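Local atomic coordinates of C alpha-dehydrogenase (Sphingobium sp. SYK-6, PDB entry 4YAC), a protein that binds NADH and belongs to the short-chain dehydrogenase/reductase family, probably oxidising an alcohol to a ketone with NAD(+) as a C alpha-dehydrogenase of lignin aryl ether breakdown. Residues A[146-151]-A[246-251]. Sequence-based numbering, arbitrary orientation.
Sequences SAFVAL and RFWVLP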
ATOM      1  N   SER A 146      -6.239   5.478   6.895  1.00 28.88           N
ATOM      2  CA  SER A 146      -6.673   4.750   5.706  1.00 30.60           C
ATOM      3  C   SER A 146      -5.578   3.815   5.200  1.00 32.72           C
ATOM      4  O   SER A 146      -5.798   3.048   4.265  1.00 31.83           O
ATOM      5  CB  SER A 146      -7.078   5.717   4.594  1.00 29.88           C
ATOM      6  OG  SER A 146      -8.294   6.369   4.910  1.00 30.99           O
ATOM      7  N   ALA A 147      -4.395   3.895   5.807  1.00 28.04           N
ATOM      8  CA  ALA A 147      -3.333   2.936   5.534  1.00 24.53           C
ATOM      9  C   ALA A 147      -3.570   1.641   6.316  1.00 28.08           C
ATOM     10  O   ALA A 147      -2.789   0.695   6.206  1.00 31.13           O
ATOM     11  CB  ALA A 147      -1.977   3.531   5.883  1.00 28.71           C
ATOM     12  N   PHE A 148      -4.642   1.612   7.108  1.00 26.08           N
ATOM     13  CA  PHE A 148      -5.013   0.435   7.893  1.00 27.59           C
ATOM     14  C   PHE A 148      -6.465   0.020   7.681  1.00 28.63           C
ATOM     15  O   PHE A 148      -6.825  -1.134   7.924  1.00 34.46           O
ATOM     16  CB  PHE A 148      -4.802   0.688   9.385  1.00 30.53           C
ATOM     17  CG  PHE A 148      -3.363   0.706   9.800  1.00 30.31           C
ATOM     18  CD1 PHE A 148      -2.718  -0.467  10.152  1.00 36.31           C
ATOM     19  CD2 PHE A 148      -2.659   1.895   9.854  1.00 30.67           C
ATOM     20  CE1 PHE A 148      -1.394  -0.456  10.540  1.00 47.06           C
ATOM     21  CE2 PHE A 148      -1.337   1.913  10.241  1.00 36.25           C
ATOM     22  CZ  PHE A 148      -0.703   0.734  10.585  1.00 44.71           C
ATOM     23  N   VAL A 149      -7.298   0.966   7.259  1.00 29.88           N
ATOM     24  CA  VAL A 149      -8.741   0.751   7.223  1.00 28.83           C
ATOM     25  C   VAL A 149      -9.376   1.227   5.927  1.00 29.51           C
ATOM     26  O   VAL A 149      -9.444   2.425   5.659  1.00 29.76           O
ATOM     27  CB  VAL A 149      -9.441   1.469   8.393  1.00 36.00           C
ATOM     28  CG1 VAL A 149     -10.901   1.032   8.489  1.00 36.39           C
ATOM     29  CG2 VAL A 149      -8.716   1.190   9.698  1.00 61.01           C
ATOM     30  N   ALA A 150      -9.863   0.277   5.136  1.00 32.64           N
ATOM     31  CA  ALA A 150     -10.634   0.595   3.937  1.00 29.79           C
ATOM     32  C   ALA A 150     -12.059   0.991   4.330  1.00 31.78           C
ATOM     33  O   ALA A 150     -12.652   0.385   5.222  1.00 31.44           O
ATOM     34  CB  ALA A 150     -10.650  -0.589   2.984  1.00 29.85           C
ATOM     35  N   LEU A 151     -12.588   2.011   3.660  1.00 29.84           N
ATOM     36  CA  LEU A 151     -13.908   2.566   3.959  1.00 36.00           C
ATOM     37  C   LEU A 151     -14.703   2.721   2.671  1.00 32.41           C
ATOM     38  O   LEU A 151     -14.117   2.818   1.593  1.00 34.18           O
ATOM     39  CB  LEU A 151     -13.778   3.930   4.647  1.00 39.52           C
ATOM     40  CG  LEU A 151     -14.007   4.137   6.151  1.00 44.41           C
ATOM     41  CD1 LEU A 151     -14.017   2.857   6.967  1.00 44.65           C
ATOM     42  CD2 LEU A 151     -12.943   5.089   6.681  1.00 42.47           C
ATOM     43  N   ARG A 246      10.713   7.706  16.693  1.00 37.88           N
ATOM     44  CA  ARG A 246       9.625   6.734  16.719  1.00 45.98           C
ATOM     45  C   ARG A 246       9.068   6.507  15.325  1.00 49.13           C
ATOM     46  O   ARG A 246       8.813   7.461  14.590  1.00 34.27           O
ATOM     47  CB  ARG A 246       8.507   7.204  17.645  1.00 43.28           C
ATOM     48  CG  ARG A 246       8.970   7.509  19.047  1.00 56.65           C
ATOM     49  CD  ARG A 246       7.842   7.342  20.038  1.00 61.54           C
ATOM     50  NE  ARG A 246       8.263   7.719  21.384  1.00 84.41           N
ATOM     51  CZ  ARG A 246       8.030   8.902  21.946  1.00 65.43           C
ATOM     52  NH1 ARG A 246       7.363   9.841  21.295  1.00 74.42           N
ATOM     53  NH2 ARG A 246       8.459   9.147  23.175  1.00 57.01           N
ATOM     54  N   PHE A 247       8.863   5.245  14.965  1.00 34.52           N
ATOM     55  CA  PHE A 247       8.358   4.928  13.638  1.00 32.42           C
ATOM     56  C   PHE A 247       6.841   5.014  13.556  1.00 34.97           C
ATOM     57  O   PHE A 247       6.305   5.760  12.738  1.00 32.73           O
ATOM     58  CB  PHE A 247       8.792   3.538  13.200  1.00 33.42           C
ATOM     59  CG  PHE A 247       8.259   3.165  11.850  1.00 29.62           C
ATOM     60  CD1 PHE A 247       8.795   3.734  10.708  1.00 34.48           C
ATOM     61  CD2 PHE A 247       7.201   2.281  11.723  1.00 36.68           C
ATOM     62  CE1 PHE A 247       8.303   3.414   9.461  1.00 36.24           C
ATOM     63  CE2 PHE A 247       6.705   1.955  10.475  1.00 39.66           C
ATOM     64  CZ  PHE A 247       7.255   2.523   9.344  1.00 50.67           C
ATOM     65  N   TRP A 248       6.153   4.226  14.379  1.00 43.98           N
ATOM     66  CA  TRP A 248       4.692   4.214  14.384  1.00 51.37           C
ATOM     67  C   TRP A 248       4.129   5.404  15.151  1.00 38.96           C
ATOM     68  O   TRP A 248       4.096   5.395  16.380  1.00 42.75           O
ATOM     69  CB  TRP A 248       4.153   2.920  15.001  1.00 45.81           C
ATOM     70  CG  TRP A 248       4.429   1.686  14.202  1.00 34.60           C
ATOM     71  CD1 TRP A 248       5.191   0.620  14.581  1.00 34.90           C
ATOM     72  CD2 TRP A 248       3.941   1.384  12.889  1.00 33.81           C
ATOM     73  NE1 TRP A 248       5.207  -0.327  13.586  1.00 37.31           N
ATOM     74  CE2 TRP A 248       4.448   0.119  12.535  1.00 38.92           C
ATOM     75  CE3 TRP A 248       3.123   2.059  11.977  1.00 36.64           C
ATOM     76  CZ2 TRP A 248       4.167  -0.486  11.312  1.00 53.91           C
ATOM     77  CZ3 TRP A 248       2.844   1.458  10.762  1.00 32.08           C
ATOM     78  CH2 TRP A 248       3.366   0.199  10.441  1.00 32.68           C
ATOM     79  N   VAL A 249       3.691   6.426  14.424  1.00 32.02           N
ATOM     80  CA  VAL A 249       3.057   7.584  15.043  1.00 36.63           C
ATOM     81  C   VAL A 249       1.555   7.493  14.796  1.00 37.02           C
ATOM     82  O   VAL A 249       1.025   8.053  13.834  1.00 33.76           O
ATOM     83  CB  VAL A 249       3.626   8.913  14.508  1.00 38.09           C
ATOM     84  CG1 VAL A 249       3.177  10.072  15.389  1.00 35.41           C
ATOM     85  CG2 VAL A 249       5.151   8.858  14.459  1.00 37.38           C
ATOM     86  N   LEU A 250       0.891   6.764  15.688  1.00 42.44           N
ATOM     87  CA  LEU A 250      -0.534   6.474  15.600  1.00 43.70           C
ATOM     88  C   LEU A 250      -1.201   6.884  16.911  1.00 33.62           C
ATOM     89  O   LEU A 250      -1.518   6.036  17.740  1.00 42.55           O
ATOM     90  CB  LEU A 250      -0.764   4.980  15.335  1.00 43.70           C
ATOM     91  CG  LEU A 250       0.169   4.274  14.348  1.00 47.31           C
ATOM     92  CD1 LEU A 250       0.096   2.771  14.545  1.00 60.03           C
ATOM     93  CD2 LEU A 250      -0.181   4.638  12.928  1.00 48.56           C
ATOM     94  N   PRO A 251      -1.414   8.191  17.110  1.00 44.10           N
ATOM     95  CA  PRO A 251      -1.805   8.646  18.449  1.00 51.33           C
ATOM     96  C   PRO A 251      -3.294   8.461  18.771  1.00 59.94           C
ATOM     97  O   PRO A 251      -3.928   9.375  19.300  1.00 73.07           O
ATOM     98  CB  PRO A 251      -1.413  10.126  18.423  1.00 40.38           C
ATOM     99  CG  PRO A 251      -1.565  10.531  17.007  1.00 43.58           C
ATOM    100  CD  PRO A 251      -1.239   9.314  16.172  1.00 44.38           C
TER
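CZ, the far tip of the F148 phenyl ring, meets the benzo end of the W248 indole: W248 CZ3 sits at the F148 edge, close to the ring plane, 3.6 Å from F148 CZ. The planes are inclined at 56°, the centroids of the phenyl ring and the six-membered indole ring are 5.9 Å apart, and the two rings meet obliquely. One indole face is covered by F247 of the same segment, whose CE2 lies 3.4 Å above the indole plane, over the six-membered ring. L250 adds a methyl, its CD2 reaching F148 CE2 at 4.0 Å, and its side chain crosses that of F148 at about a right angle. In W248, CG lies anti to the carbonyl carbon (chi1 -67°), which carries the benzo end of the indole to F148. The other end is polar: at the contact with the second subunit, W248 NE1 hydrogen-bonds E265 OE1 of that subunit, which fixes one rim of the indole, while A269 of that subunit packs on W248 and V266 on L250. F148 itself also touches R165 and Q259. This small, buried apolar contact joins the loop between strand 137-142 and helix 155-174 to strand 248-249, the last strand at one side of this chain's parallel sheet, the Rossmann-type sheet of short-chain dehydrogenases.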